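Local coordinates for flagellar hook protein FlgE (Caulobacter crescentus CB15, PDB 5AY6) that builds the flagellar hook, the flexible universal joint that probably transmits torque from the rotary motor to the filament, at residues V7-N12 against I281-A286; V38-T43 against A117-N122; N44-D49 against I71-V76; F167-P172 against S297-V302. One frame throughout, in Å; residues are numbered along the deposited sequence.

Contact 1. Residues V7-N12 against I281-A286; sequences VGVNAN and IDLASA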
loop_
_atom_site.group_PDB
_atom_site.type_symbol
_atom_site.label_atom_id
_atom_site.label_comp_id
_atom_site.label_asym_id
_atom_site.label_seq_id
_atom_site.Cartn_x
_atom_site.Cartn_y
_atom_site.Cartn_z
ATOM N N VAL A 7 21.609 -5.390 -9.158
ATOM C CA VAL A 7 21.791 -4.275 -8.241
ATOM C C VAL A 7 21.615 -4.732 -6.802
ATOM O O VAL A 7 20.782 -5.586 -6.503
ATOM C CB VAL A 7 20.815 -3.106 -8.534
ATOM C CG1 VAL A 7 20.953 -2.642 -9.977
ATOM C CG2 VAL A 7 19.386 -3.509 -8.250
ATOM N N GLY A 8 22.436 -4.180 -5.916
ATOM C CA GLY A 8 22.318 -4.459 -4.501
ATOM C C GLY A 8 21.919 -3.185 -3.790
ATOM O O GLY A 8 22.583 -2.155 -3.927
ATOM N N VAL A 9 20.824 -3.237 -3.044
ATOM C CA VAL A 9 20.384 -2.063 -2.311
ATOM C C VAL A 9 20.879 -2.127 -0.882
ATOM O O VAL A 9 20.595 -3.080 -0.159
ATOM C CB VAL A 9 18.856 -1.914 -2.308
ATOM C CG1 VAL A 9 18.444 -0.817 -1.341
ATOM C CG2 VAL A 9 18.345 -1.611 -3.713
ATOM N N ASN A 10 21.628 -1.109 -0.484
ATOM C CA ASN A 10 22.084 -0.985 0.892
ATOM C C ASN A 10 21.499 0.270 1.514
ATOM O O ASN A 10 21.973 1.378 1.260
ATOM C CB ASN A 10 23.608 -0.958 0.950
ATOM C CG ASN A 10 24.237 -2.097 0.176
ATOM O OD1 ASN A 10 23.837 -3.253 0.312
ATOM N ND2 ASN A 10 25.217 -1.770 -0.661
ATOM N N ALA A 11 20.460 0.097 2.318
ATOM C CA ALA A 11 19.751 1.237 2.878
ATOM C C ALA A 11 18.976 0.865 4.131
ATOM O O ALA A 11 18.616 -0.295 4.336
ATOM C CB ALA A 11 18.808 1.826 1.840
ATOM N N ASN A 12 18.710 1.860 4.969
ATOM C CA ASN A 12 17.881 1.635 6.142
ATOM C C ASN A 12 16.601 2.452 6.079
ATOM O O ASN A 12 16.614 3.609 5.660
ATOM C CB ASN A 12 18.640 1.973 7.426
ATOM C CG ASN A 12 17.816 1.694 8.667
ATOM O OD1 ASN A 12 17.545 0.540 8.996
ATOM N ND2 ASN A 12 17.402 2.752 9.357
ATOM N N ILE A 281 17.485 -7.778 -8.365
ATOM C CA ILE A 281 17.514 -6.710 -7.374
ATOM C C ILE A 281 17.666 -7.317 -5.992
ATOM O O ILE A 281 16.731 -7.899 -5.442
ATOM C CB ILE A 281 16.251 -5.833 -7.449
ATOM C CG1 ILE A 281 16.175 -5.169 -8.827
ATOM C CG2 ILE A 281 16.259 -4.786 -6.335
ATOM C CD1 ILE A 281 14.907 -4.396 -9.076
ATOM N N ASP A 282 18.870 -7.184 -5.447
ATOM C CA ASP A 282 19.251 -7.840 -4.207
ATOM C C ASP A 282 19.012 -6.917 -3.012
ATOM O O ASP A 282 19.713 -5.920 -2.833
ATOM C CB ASP A 282 20.721 -8.269 -4.296
ATOM C CG ASP A 282 21.133 -9.223 -3.190
ATOM O OD1 ASP A 282 20.255 -9.682 -2.424
ATOM O OD2 ASP A 282 22.344 -9.530 -3.100
ATOM N N LEU A 283 18.012 -7.249 -2.201
ATOM C CA LEU A 283 17.704 -6.469 -1.006
ATOM C C LEU A 283 18.178 -7.146 0.282
ATOM O O LEU A 283 17.788 -6.726 1.372
ATOM C CB LEU A 283 16.196 -6.210 -0.903
ATOM C CG LEU A 283 15.450 -5.583 -2.079
ATOM C CD1 LEU A 283 13.997 -5.336 -1.703
ATOM C CD2 LEU A 283 16.107 -4.289 -2.530
ATOM N N ALA A 284 19.010 -8.182 0.171
ATOM C CA ALA A 284 19.361 -8.985 1.348
ATOM C C ALA A 284 20.809 -9.470 1.410
ATOM O O ALA A 284 21.084 -10.541 1.958
ATOM C CB ALA A 284 18.430 -10.188 1.439
ATOM N N SER A 285 21.739 -8.693 0.875
ATOM C CA SER A 285 23.145 -9.082 0.924
ATOM C C SER A 285 23.671 -9.111 2.362
ATOM O O SER A 285 23.105 -8.482 3.259
ATOM C CB SER A 285 23.986 -8.135 0.075
ATOM O OG SER A 285 24.018 -6.844 0.656
ATOM N N ALA A 286 24.757 -9.842 2.578
ATOM C CA ALA A 286 25.323 -9.992 3.918
ATOM C C ALA A 286 25.868 -8.674 4.471
ATOM O O ALA A 286 25.571 -8.296 5.606
ATOM C CB ALA A 286 26.414 -11.043 3.909
HETATM O O HOH W 1 21.639 -5.943 -0.885
#

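Contact 2. Residues V38-T43 against A117-N122; sequences VVDSAT and AGTTVN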
loop_
_atom_site.group_PDB
_atom_site.type_symbol
_atom_site.label_atom_id
_atom_site.label_comp_id
_atom_site.label_asym_id
_atom_site.label_seq_id
_atom_site.Cartn_x
_atom_site.Cartn_y
_atom_site.Cartn_z
ATOM N N VAL A 38 -20.832 8.815 21.621
ATOM C CA VAL A 38 -21.341 7.574 21.060
ATOM C C VAL A 38 -21.823 6.675 22.191
ATOM O O VAL A 38 -21.026 6.222 23.014
ATOM C CB VAL A 38 -20.266 6.843 20.235
ATOM C CG1 VAL A 38 -20.791 5.505 19.740
ATOM C CG2 VAL A 38 -19.805 7.714 19.075
ATOM N N VAL A 39 -23.129 6.428 22.236
ATOM C CA VAL A 39 -23.722 5.598 23.281
ATOM C C VAL A 39 -23.681 4.122 22.899
ATOM O O VAL A 39 -24.117 3.750 21.807
ATOM C CB VAL A 39 -25.177 6.013 23.560
ATOM C CG1 VAL A 39 -25.795 5.116 24.625
ATOM C CG2 VAL A 39 -25.234 7.471 23.985
ATOM N N ASP A 40 -23.150 3.284 23.788
ATOM C CA ASP A 40 -23.091 1.851 23.518
ATOM C C ASP A 40 -24.346 1.157 24.032
ATOM O O ASP A 40 -25.199 1.785 24.659
ATOM C CB ASP A 40 -21.827 1.210 24.123
ATOM C CG ASP A 40 -21.740 1.340 25.646
ATOM O OD1 ASP A 40 -22.779 1.340 26.338
ATOM O OD2 ASP A 40 -20.603 1.421 26.159
ATOM N N SER A 41 -24.446 -0.144 23.778
ATOM C CA SER A 41 -25.644 -0.901 24.122
ATOM C C SER A 41 -25.858 -1.007 25.635
ATOM O O SER A 41 -26.921 -1.434 26.083
ATOM C CB SER A 41 -25.583 -2.298 23.496
ATOM O OG SER A 41 -24.395 -2.983 23.866
ATOM N N ALA A 42 -24.855 -0.610 26.412
ATOM C CA ALA A 42 -24.965 -0.588 27.870
ATOM C C ALA A 42 -25.209 0.831 28.387
ATOM O O ALA A 42 -24.969 1.119 29.562
ATOM C CB ALA A 42 -23.714 -1.173 28.508
ATOM N N THR A 43 -25.677 1.700 27.489
ATOM C CA THR A 43 -26.015 3.103 27.769
ATOM C C THR A 43 -24.820 3.972 28.176
ATOM O O THR A 43 -24.998 5.100 28.634
ATOM C CB THR A 43 -27.099 3.229 28.874
ATOM O OG1 THR A 43 -26.524 2.951 30.158
ATOM C CG2 THR A 43 -28.256 2.278 28.609
ATOM N N ALA A 117 -17.370 -8.803 26.550
ATOM C CA ALA A 117 -18.661 -8.985 27.197
ATOM C C ALA A 117 -19.798 -8.852 26.182
ATOM O O ALA A 117 -20.908 -9.330 26.414
ATOM C CB ALA A 117 -18.832 -7.988 28.325
ATOM N N GLY A 118 -19.516 -8.199 25.060
ATOM C CA GLY A 118 -20.471 -8.137 23.968
ATOM C C GLY A 118 -21.203 -6.819 23.812
ATOM O O GLY A 118 -22.171 -6.720 23.052
ATOM N N THR A 119 -20.751 -5.805 24.537
ATOM C CA THR A 119 -21.288 -4.460 24.378
ATOM C C THR A 119 -20.968 -3.951 22.975
ATOM O O THR A 119 -19.864 -4.161 22.467
ATOM C CB THR A 119 -20.710 -3.495 25.435
ATOM O OG1 THR A 119 -20.956 -4.013 26.749
ATOM C CG2 THR A 119 -21.345 -2.125 25.317
ATOM N N THR A 120 -21.934 -3.294 22.340
ATOM C CA THR A 120 -21.742 -2.836 20.968
ATOM C C THR A 120 -21.955 -1.336 20.814
ATOM O O THR A 120 -22.560 -0.692 21.670
ATOM C CB THR A 120 -22.695 -3.567 19.982
ATOM O OG1 THR A 120 -24.063 -3.310 20.340
ATOM C CG2 THR A 120 -22.437 -5.065 19.987
ATOM N N VAL A 121 -21.434 -0.787 19.720
ATOM C CA VAL A 121 -21.814 0.547 19.271
ATOM C C VAL A 121 -22.291 0.448 17.830
ATOM O O VAL A 121 -21.979 -0.521 17.127
ATOM C CB VAL A 121 -20.653 1.567 19.376
ATOM C CG1 VAL A 121 -20.187 1.708 20.821
ATOM C CG2 VAL A 121 -19.498 1.156 18.475
ATOM N N ASN A 122 -23.056 1.441 17.392
ATOM C CA ASN A 122 -23.555 1.454 16.025
ATOM C C ASN A 122 -22.518 1.990 15.046
ATOM O O ASN A 122 -21.936 3.055 15.267
ATOM C CB ASN A 122 -24.842 2.278 15.941
ATOM C CG ASN A 122 -25.978 1.656 16.731
ATOM O OD1 ASN A 122 -26.014 0.440 16.934
ATOM N ND2 ASN A 122 -26.908 2.485 17.185
HETATM O O HOH W 2 -23.573 3.723 19.082
#

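Contact 3. Residues N44-D49 against I71-V76; sequences NSHNYD and IKENGV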
loop_
_atom_site.group_PDB
_atom_site.type_symbol
_atom_site.label_atom_id
_atom_site.label_comp_id
_atom_site.label_asym_id
_atom_site.label_seq_id
_atom_site.Cartn_x
_atom_site.Cartn_y
_atom_site.Cartn_z
ATOM N N ASN A 44 -23.607 3.462 27.996
ATOM C CA ASN A 44 -22.411 4.244 28.287
ATOM C C ASN A 44 -21.968 5.048 27.069
ATOM O O ASN A 44 -21.981 4.536 25.948
ATOM C CB ASN A 44 -21.278 3.334 28.761
ATOM C CG ASN A 44 -21.627 2.593 30.036
ATOM O OD1 ASN A 44 -22.283 3.138 30.924
ATOM N ND2 ASN A 44 -21.196 1.339 30.130
ATOM N N SER A 45 -21.582 6.303 27.288
ATOM C CA SER A 45 -21.167 7.177 26.190
ATOM C C SER A 45 -19.650 7.219 26.048
ATOM O O SER A 45 -18.921 7.133 27.036
ATOM C CB SER A 45 -21.694 8.596 26.398
ATOM O OG SER A 45 -20.776 9.350 27.171
ATOM N N HIS A 46 -19.181 7.364 24.812
ATOM C CA HIS A 46 -17.750 7.425 24.536
ATOM C C HIS A 46 -17.409 8.521 23.535
ATOM O O HIS A 46 -18.263 8.974 22.774
ATOM C CB HIS A 46 -17.238 6.092 23.982
ATOM C CG HIS A 46 -17.725 4.884 24.721
ATOM N ND1 HIS A 46 -16.937 4.184 25.596
ATOM C CD2 HIS A 46 -18.923 4.244 24.688
ATOM C CE1 HIS A 46 -17.624 3.161 26.089
ATOM N NE2 HIS A 46 -18.829 3.182 25.552
ATOM N N ASN A 47 -16.148 8.934 23.542
ATOM C CA ASN A 47 -15.575 9.674 22.429
ATOM C C ASN A 47 -14.580 8.761 21.727
ATOM O O ASN A 47 -13.706 8.172 22.369
ATOM C CB ASN A 47 -14.892 10.958 22.897
ATOM C CG ASN A 47 -15.855 11.931 23.552
ATOM O OD1 ASN A 47 -17.050 11.935 23.262
ATOM N ND2 ASN A 47 -15.332 12.761 24.444
ATOM N N TYR A 48 -14.720 8.630 20.414
ATOM C CA TYR A 48 -13.887 7.705 19.656
ATOM C C TYR A 48 -13.097 8.398 18.558
ATOM O O TYR A 48 -13.562 9.367 17.961
ATOM C CB TYR A 48 -14.741 6.601 19.019
ATOM C CG TYR A 48 -15.278 5.560 19.971
ATOM C CD1 TYR A 48 -14.419 4.749 20.702
ATOM C CD2 TYR A 48 -16.646 5.359 20.108
ATOM C CE1 TYR A 48 -14.907 3.785 21.560
ATOM C CE2 TYR A 48 -17.142 4.397 20.961
ATOM C CZ TYR A 48 -16.269 3.615 21.685
ATOM O OH TYR A 48 -16.759 2.656 22.538
ATOM N N ASP A 49 -11.905 7.884 18.288
ATOM C CA ASP A 49 -11.195 8.226 17.065
ATOM C C ASP A 49 -11.444 7.118 16.056
ATOM O O ASP A 49 -11.432 5.935 16.406
ATOM C CB ASP A 49 -9.697 8.408 17.315
ATOM C CG ASP A 49 -9.363 9.772 17.897
ATOM O OD1 ASP A 49 -10.116 10.732 17.633
ATOM O OD2 ASP A 49 -8.344 9.878 18.612
ATOM N N ILE A 71 -10.874 1.539 15.633
ATOM C CA ILE A 71 -11.648 2.401 16.524
ATOM C C ILE A 71 -10.869 2.591 17.820
ATOM O O ILE A 71 -10.534 1.617 18.503
ATOM C CB ILE A 71 -13.036 1.825 16.840
ATOM C CG1 ILE A 71 -13.723 1.340 15.561
ATOM C CG2 ILE A 71 -13.886 2.870 17.553
ATOM C CD1 ILE A 71 -13.980 2.435 14.562
ATOM N N LYS A 72 -10.571 3.840 18.152
ATOM C CA LYS A 72 -9.714 4.121 19.293
ATOM C C LYS A 72 -10.416 4.961 20.354
ATOM O O LYS A 72 -11.222 5.841 20.043
ATOM C CB LYS A 72 -8.435 4.824 18.834
ATOM C CG LYS A 72 -7.592 4.006 17.864
ATOM C CD LYS A 72 -6.250 4.672 17.606
ATOM C CE LYS A 72 -5.394 3.856 16.651
ATOM N NZ LYS A 72 -4.032 4.445 16.491
ATOM N N GLU A 73 -10.103 4.668 21.612
ATOM C CA GLU A 73 -10.599 5.441 22.742
ATOM C C GLU A 73 -9.423 5.793 23.643
ATOM O O GLU A 73 -8.739 4.905 24.155
ATOM C CB GLU A 73 -11.663 4.660 23.511
ATOM C CG GLU A 73 -12.311 5.440 24.646
ATOM C CD GLU A 73 -13.442 4.671 25.305
ATOM O OE1 GLU A 73 -13.358 3.424 25.372
ATOM O OE2 GLU A 73 -14.417 5.316 25.751
ATOM N N ASN A 74 -9.185 7.091 23.815
ATOM C CA ASN A 74 -8.010 7.578 24.537
ATOM C C ASN A 74 -6.710 6.975 24.002
ATOM O O ASN A 74 -5.809 6.638 24.771
ATOM C CB ASN A 74 -8.144 7.286 26.030
ATOM C CG ASN A 74 -9.442 7.803 26.603
ATOM O OD1 ASN A 74 -9.934 8.857 26.198
ATOM N ND2 ASN A 74 -10.010 7.062 27.549
ATOM N N GLY A 75 -6.628 6.828 22.683
ATOM C CA GLY A 75 -5.429 6.318 22.045
ATOM C C GLY A 75 -5.272 4.811 22.121
ATOM O O GLY A 75 -4.229 4.275 21.751
ATOM N N VAL A 76 -6.305 4.125 22.602
ATOM C CA VAL A 76 -6.278 2.666 22.698
ATOM C C VAL A 76 -7.289 2.031 21.743
ATOM O O VAL A 76 -8.459 2.404 21.726
ATOM C CB VAL A 76 -6.561 2.191 24.137
ATOM C CG1 VAL A 76 -6.760 0.680 24.179
ATOM C CG2 VAL A 76 -5.426 2.613 25.064
HETATM O O HOH W 3 -14.665 8.171 25.722
HETATM O O HOH W 4 -11.087 8.902 22.522
HETATM O O HOH W 5 -14.992 1.589 24.136
HETATM O O HOH W 6 -8.602 7.687 21.065
#

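Contact 4. Residues F167-P172 against S297-V302; sequences FEVQIP and SVVQSV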
loop_
_atom_site.group_PDB
_atom_site.type_symbol
_atom_site.label_atom_id
_atom_site.label_comp_id
_atom_site.label_asym_id
_atom_site.label_seq_id
_atom_site.Cartn_x
_atom_site.Cartn_y
_atom_site.Cartn_z
ATOM N N PHE A 167 10.007 7.367 1.694
ATOM C CA PHE A 167 11.409 7.211 1.344
ATOM C C PHE A 167 11.561 6.583 -0.028
ATOM O O PHE A 167 10.715 5.805 -0.465
ATOM C CB PHE A 167 12.140 6.370 2.391
ATOM C CG PHE A 167 13.639 6.504 2.331
ATOM C CD1 PHE A 167 14.245 7.740 2.520
ATOM C CD2 PHE A 167 14.438 5.401 2.084
ATOM C CE1 PHE A 167 15.623 7.869 2.466
ATOM C CE2 PHE A 167 15.820 5.525 2.032
ATOM C CZ PHE A 167 16.410 6.759 2.219
ATOM N N GLU A 168 12.649 6.933 -0.702
ATOM C CA GLU A 168 12.930 6.402 -2.023
ATOM C C GLU A 168 14.391 5.993 -2.165
ATOM O O GLU A 168 15.291 6.619 -1.597
ATOM C CB GLU A 168 12.579 7.424 -3.106
ATOM C CG GLU A 168 11.109 7.768 -3.199
ATOM C CD GLU A 168 10.787 8.573 -4.446
ATOM O OE1 GLU A 168 11.520 9.541 -4.744
ATOM O OE2 GLU A 168 9.804 8.229 -5.134
ATOM N N VAL A 169 14.612 4.930 -2.927
ATOM C CA VAL A 169 15.951 4.527 -3.329
ATOM C C VAL A 169 16.042 4.574 -4.849
ATOM O O VAL A 169 15.324 3.852 -5.529
ATOM C CB VAL A 169 16.293 3.113 -2.839
ATOM C CG1 VAL A 169 17.686 2.713 -3.310
ATOM C CG2 VAL A 169 16.192 3.045 -1.326
ATOM N N GLN A 170 16.898 5.435 -5.385
ATOM C CA GLN A 170 17.054 5.509 -6.829
ATOM C C GLN A 170 18.048 4.468 -7.323
ATOM O O GLN A 170 19.122 4.290 -6.747
ATOM C CB GLN A 170 17.491 6.909 -7.274
ATOM C CG GLN A 170 16.430 7.980 -7.081
ATOM C CD GLN A 170 16.642 9.185 -7.980
ATOM O OE1 GLN A 170 17.745 9.421 -8.475
ATOM N NE2 GLN A 170 15.577 9.944 -8.210
ATOM N N ILE A 171 17.671 3.776 -8.391
ATOM C CA ILE A 171 18.490 2.713 -8.952
ATOM C C ILE A 171 18.778 2.986 -10.424
ATOM O O ILE A 171 17.951 2.698 -11.292
ATOM C CB ILE A 171 17.803 1.350 -8.813
ATOM C CG1 ILE A 171 17.380 1.105 -7.366
ATOM C CG2 ILE A 171 18.731 0.247 -9.281
ATOM C CD1 ILE A 171 16.527 -0.134 -7.180
ATOM N N PRO A 172 19.949 3.567 -10.711
ATOM C CA PRO A 172 20.352 3.856 -12.091
ATOM C C PRO A 172 20.719 2.596 -12.872
ATOM O O PRO A 172 21.576 1.822 -12.444
ATOM C CB PRO A 172 21.573 4.764 -11.912
ATOM C CG PRO A 172 22.118 4.393 -10.577
ATOM C CD PRO A 172 20.930 4.058 -9.729
ATOM N N SER A 297 16.424 7.172 8.130
ATOM C CA SER A 297 16.201 6.573 6.821
ATOM C C SER A 297 17.287 7.098 5.903
ATOM O O SER A 297 17.421 8.309 5.741
ATOM C CB SER A 297 14.813 6.917 6.266
ATOM O OG SER A 297 13.788 6.194 6.926
ATOM N N VAL A 298 18.068 6.203 5.310
ATOM C CA VAL A 298 19.196 6.639 4.496
ATOM C C VAL A 298 19.597 5.578 3.475
ATOM O O VAL A 298 19.483 4.379 3.728
ATOM C CB VAL A 298 20.418 6.998 5.388
ATOM C CG1 VAL A 298 20.918 5.774 6.138
ATOM C CG2 VAL A 298 21.538 7.619 4.565
ATOM N N VAL A 299 20.043 6.029 2.310
ATOM C CA VAL A 299 20.663 5.143 1.336
ATOM C C VAL A 299 22.168 5.118 1.582
ATOM O O VAL A 299 22.853 6.121 1.388
ATOM C CB VAL A 299 20.374 5.591 -0.109
ATOM C CG1 VAL A 299 21.059 4.661 -1.107
ATOM C CG2 VAL A 299 18.875 5.641 -0.359
ATOM N N GLN A 300 22.679 3.974 2.025
ATOM C CA GLN A 300 24.107 3.830 2.283
ATOM C C GLN A 300 24.869 3.709 0.971
ATOM O O GLN A 300 25.869 4.394 0.762
ATOM C CB GLN A 300 24.361 2.621 3.181
ATOM C CG GLN A 300 23.591 2.693 4.493
ATOM C CD GLN A 300 23.183 1.334 5.020
ATOM O OE1 GLN A 300 23.585 0.299 4.487
ATOM N NE2 GLN A 300 22.373 1.330 6.073
ATOM N N SER A 301 24.382 2.843 0.085
ATOM C CA SER A 301 24.948 2.705 -1.253
ATOM C C SER A 301 24.072 1.827 -2.137
ATOM O O SER A 301 23.239 1.063 -1.647
ATOM C CB SER A 301 26.358 2.111 -1.198
ATOM O OG SER A 301 26.318 0.748 -0.809
ATOM N N VAL A 302 24.276 1.941 -3.444
ATOM C CA VAL A 302 23.648 1.046 -4.404
ATOM C C VAL A 302 24.739 0.427 -5.271
ATOM O O VAL A 302 25.452 1.132 -5.983
ATOM C CB VAL A 302 22.610 1.776 -5.286
ATOM C CG1 VAL A 302 21.963 0.807 -6.265
ATOM C CG2 VAL A 302 21.546 2.440 -4.417
#

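Contact 1. Residues V7-N12 against I281-A286
Asp282 O is the best-held polar atom here, with three partners: the Val9 amide, whose N donates to Asp282 O over 2.9 Å nearly along the C=O axis; Gly8 CA, in a CA-H...O contact; and a water 2.7 Å from Asp282 O. The same water accepts from Ser285 N and lies 3.1 Å from Val9 O, bridging the place where strand pairing gives way to a loop. One step back, Asp282 N donates to Val7 O at 2.7 Å and 173°. Together these bonds set a parallel ladder, Val7 beside Ile281 and Gly8 beside Asp282, which puts the chain's beginning and its late part in one sheet. The Asp282 carboxyl carbon is anti to the backbone N (chi1 -167°), so that Ala284 N reaches OD1 from above the carboxylate plane, closing an Asx turn, while OD2 forms a salt bridge with Arg6. On the other face of the sheet Val7 CG2 touches Ile281 CG1 at 3.7 Å, and Leu283 CD2 meets Val9 CB at 3.6 Å. The chemistry is thus two-sided: a charged, hydrated face around Asp282, and a buried aliphatic one on which Val7 and Val9 pack onto strand 167-174 of another sheet.

Contact 2. Residues V38-T43 against A117-N122
Two hydrogen bonds, both to Ser41, join the turn after strand 24-39 to the start of strand 120-122. Ser41 N donates to Thr120 O at 2.9 Å, in the carbonyl plane but bent at the hydrogen (144°). The return bond is straighter: Thr120 N points to Ser41 OG at 2.9 Å and 172°. Ser41 OG sits between its own backbone N and carbonyl carbon (chi1 55°), where the hydroxyl can take the acceptor place that a backbone carbonyl would fill in an antiparallel pair. A water extends the pairing beyond direct reach, donating to Val39 O at 2.8 Å and accepting from Asn122 N. The type I turn Asp40-Thr43 is reinforced by an Asx turn, in which Ala42 N meets Asp40 OD1 at 2.8 Å from above the carboxylate plane. The same OD1 accepts from Asn44 N, and OD2 bonds to His46, so both carboxylate oxygens are fixed. The remaining contacts are van der Waals. Thr119 CG2, anti to its backbone N, lies 3.5 Å from Asp40 CG and also touches Ser41 OG. Val121 CG1 packs on Asp40 CB at 3.7 Å, and Val38 CG1 comes to 4.0 Å from Val121 CB, the two valines crossing at about a right angle. Within the third domain of FlgE the contact ties the five-stranded sheet to the two-stranded sheet 111-113/120-122; Ile114, just beyond, touches Asp40, Thr119 and Val121, and Tyr48 of strand 45-53 touches both Val38 and Val121.

Contact 3. Residues N44-D49 against I71-V76
Strands 45-49 and 71-73 run antiparallel at 129°, joined at the hydrogen-bonded pair Asp49-Lys72 by Asp49 N to Lys72 O at 2.8 Å and Lys72 N to Asp49 O at 2.9 Å. Beyond this pair the strands diverge, and side chains and waters span the widening gap. Glu73, extended with CG anti to its backbone N (chi1 -175°), reaches back to His46: ND1 donates to Glu73 OE2 at 2.8 Å, in the imidazole plane but above that of the carboxylate. With Asp40 at NE2, the ring lies between two carboxylates, which would favour its doubly protonated, cationic form. Tyr48 OH rests over the centre of the His46 ring, 3.2 Å above its plane. The Tyr48 ring meets the second strand too: Lys72 O lies at its edge, in plane, and Ile71 CG2 makes an off-centre CH-pi contact, 3.7 Å from Tyr48 CD1. One water bonds to Tyr48 OH and donates to Glu73 OE1; a second accepts from Asn47 N and donates to Glu73 OE2. Both Glu73 oxygens are therefore held. A third water links Asn47 O to Asn74 N, in the type I' turn Glu73-Val76. The pair belongs to the hairpin of strands 45-53 and 64-73 in the five-stranded antiparallel sheet of the FlgE third domain. The tight turn leads into strand 76-86, whose Val78 touches Tyr48 and Glu73; on the other flank, strand 24-39 pairs with 45-53. Leu126, from a loop, packs on the side chains of Tyr48 and Ile71.

Contact 4. Residues F167-P172 against S297-V302
From CB, which leaves the backbone toward segment 297-302, Phe167 extends with CG anti to the backbone N (chi1 -163°), and its ring lies across the start of the facing strand. CG and CD1 come under Ser297 CB, which sits over one face of the ring, 4.0 Å from the centroid, as a CH-pi contact. CE1 meets Ser297 O at 3.8 Å. On the other side CE2 approaches Val299 CG2 at 3.9 Å. The tip, CZ, comes nearest the facing backbone, 3.6 Å from Val298 N, and is 3.7 Å from Val299 CG2, while Val299 N lies at the ring edge, in plane. From there an aliphatic row continues, Val299 CG2 on Val169 CG2 at 3.9 Å and Val302 CG2 on Val169 CG1 at 4.0 Å. Val299 and Val302 both point to the facing strand because Gln300 and Ser301 form a classic beta bulge opposite Asn10. At 7.8 Å the strand axes are too far apart for backbone pairing: two outermost strands, each of its own sheet, meet through their side chains. Ser297 OG bonds to Arg14 N, and Glu168 to Arg201 and Ser186. Within the FlaE D2 region, apolar packing of a ring and three valines joins the edges of two sheets.

Overall arrangement
The four contacts form two pairs at opposite ends of an elongated fragment. Contacts 1 and 4, centres about 10 Å apart, share the sheet in which strand 6-12 lies between 277-291 and 298-304; Asn10 ND2 to Ser301 OG (2.8 Å) ties them, and Val7 CG1 packs on Ile171 CG2. Contacts 2 and 3, centres about 12 Å apart, meet in the other domain through Asp40 OD2 and His46 NE2 (2.6 Å), with Tyr48 between Val38 and the Ile71 side. Contact 1 lies about 50 Å from contact 2, centre to centre. The chain leaves contact 1, builds the domain of contacts 2 and 3, then returns, consistent with two domains in an elongated piece of the hook subunit.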